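Local atomic coordinates of GH127 beta-L-arabinofuranoside (Geobacillus stearothermophilus, PDB entry 4QK0), a protein that probably hydrolyses terminal beta-L-arabinofuranosyl linkages in arabinose-containing sugars, as a family 127 glycoside hydrolase. Residues I106-L109 / G110-Q113. Sequence-based numbering, arbitrary orientation.
Sequences IELL and GRAQ
Gly-110 N donates to Ile-106 O at 2.9 Å in a nearly straight bond (166° at the hydrogen), the first of three good i to i+4 bonds here. Arg-111 N reaches Glu-107 O and Ala-112 N reaches Leu-108 O, the latter two each more bent at the hydrogen. Then the helix runs out: Leu-109 O takes weak bonds from Ala-112 N (i+3) and from Gln-113 N (i+4), both at 3.0 Å, and Gln-113 is the first residue to leave helical torsions. This is the C-terminal end of helix 96-112, in the catalytic domain, whose core is the (alpha/alpha)6 barrel of GH127 enzymes. Arg-111 folds back along the helix surface. Its chain bends at chi3 (-58°), which sets one guanidinium face against Leu-108 CA, 3.7 Å above the plane and toward the rim. Arg-111 NH1 comes 3.5 Å from Glu-107 CB, and Arg-111 NH2 lies 3.9 Å from Leu-108 CD1, the Leu-108 and Arg-111 side chains crossing at about a right angle. The opposite charges of Glu-107 and Arg-111 do not meet; Glu-107 OE1 forms a salt bridge with Arg-162 and Arg-111 NE one with Glu-64. On the buried side, Leu-108, Leu-109 and Ala-112 pack on Phe-58 of helix 54-61, while Ile-106 and Leu-109 touch Phe-163 of helix 162-177.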
loop_
_atom_site.group_PDB
_atom_site.type_symbol
_atom_site.label_atom_id
_atom_site.label_comp_id
_atom_site.label_asym_id
_atom_site.label_seq_id
_atom_site.Cartn_x
_atom_site.Cartn_y
_atom_site.Cartn_z
ATOM N N ILE A 106 27.992 -23.567 25.338
ATOM C CA ILE A 106 27.110 -24.561 25.919
ATOM C C ILE A 106 27.313 -24.669 27.412
ATOM O O ILE A 106 26.337 -24.764 28.176
ATOM C CB ILE A 106 27.298 -25.917 25.203
ATOM C CG1 ILE A 106 26.683 -25.859 23.817
ATOM C CG2 ILE A 106 26.647 -27.043 25.985
ATOM C CD1 ILE A 106 27.123 -26.950 22.868
ATOM N N GLU A 107 28.571 -24.631 27.862
ATOM C CA GLU A 107 28.829 -24.743 29.321
ATOM C C GLU A 107 28.322 -23.514 30.036
ATOM O O GLU A 107 27.796 -23.592 31.139
ATOM C CB GLU A 107 30.317 -24.989 29.605
ATOM C CG GLU A 107 30.857 -26.393 29.198
ATOM C CD GLU A 107 30.117 -27.593 29.833
ATOM O OE1 GLU A 107 29.608 -27.482 30.983
ATOM O OE2 GLU A 107 30.050 -28.676 29.211
ATOM N N LEU A 108 28.437 -22.371 29.361
ATOM C CA LEU A 108 27.862 -21.130 29.863
ATOM C C LEU A 108 26.351 -21.216 29.988
ATOM O O LEU A 108 25.777 -20.867 31.019
ATOM C CB LEU A 108 28.258 -19.966 28.973
ATOM C CG LEU A 108 27.610 -18.628 29.298
ATOM C CD1 LEU A 108 27.921 -18.183 30.702
ATOM C CD2 LEU A 108 28.115 -17.584 28.303
ATOM N N LEU A 109 25.690 -21.719 28.972
ATOM C CA LEU A 109 24.255 -21.952 29.123
ATOM C C LEU A 109 23.970 -22.824 30.341
ATOM O O LEU A 109 23.062 -22.516 31.122
ATOM C CB LEU A 109 23.665 -22.627 27.886
ATOM C CG LEU A 109 23.803 -21.857 26.584
ATOM C CD1 LEU A 109 23.174 -22.627 25.432
ATOM C CD2 LEU A 109 23.162 -20.489 26.666
ATOM N N GLY A 110 24.721 -23.933 30.473
ATOM C CA GLY A 110 24.571 -24.836 31.631
ATOM C C GLY A 110 24.752 -24.118 32.961
ATOM O O GLY A 110 24.004 -24.368 33.908
ATOM N N ARG A 111 25.661 -23.142 33.026
ATOM C CA ARG A 111 25.787 -22.335 34.284
ATOM C C ARG A 111 24.719 -21.282 34.447
ATOM O O ARG A 111 24.443 -20.893 35.545
ATOM C CB ARG A 111 27.190 -21.703 34.384
ATOM C CG ARG A 111 28.308 -22.767 34.372
ATOM C CD ARG A 111 29.698 -22.180 34.670
ATOM N NE ARG A 111 30.147 -21.117 33.749
ATOM C CZ ARG A 111 30.717 -21.316 32.555
ATOM N NH1 ARG A 111 30.928 -22.537 32.093
ATOM N NH2 ARG A 111 31.056 -20.290 31.797
ATOM N N ALA A 112 24.101 -20.788 33.358
ATOM C CA ALA A 112 22.996 -19.803 33.513
ATOM C C ALA A 112 21.702 -20.491 33.877
ATOM O O ALA A 112 20.735 -19.859 34.298
ATOM C CB ALA A 112 22.806 -19.032 32.218
ATOM N N GLN A 113 21.622 -21.797 33.643
ATOM C CA GLN A 113 20.355 -22.534 33.895
ATOM C C GLN A 113 19.997 -22.602 35.401
ATOM O O GLN A 113 20.856 -22.879 36.251
ATOM C CB GLN A 113 20.451 -23.967 33.359
ATOM C CG GLN A 113 19.133 -24.728 33.440
ATOM C CD GLN A 113 19.203 -26.051 32.721
ATOM O OE1 GLN A 113 20.242 -26.654 32.703
ATOM N NE2 GLN A 113 18.117 -26.457 32.045
#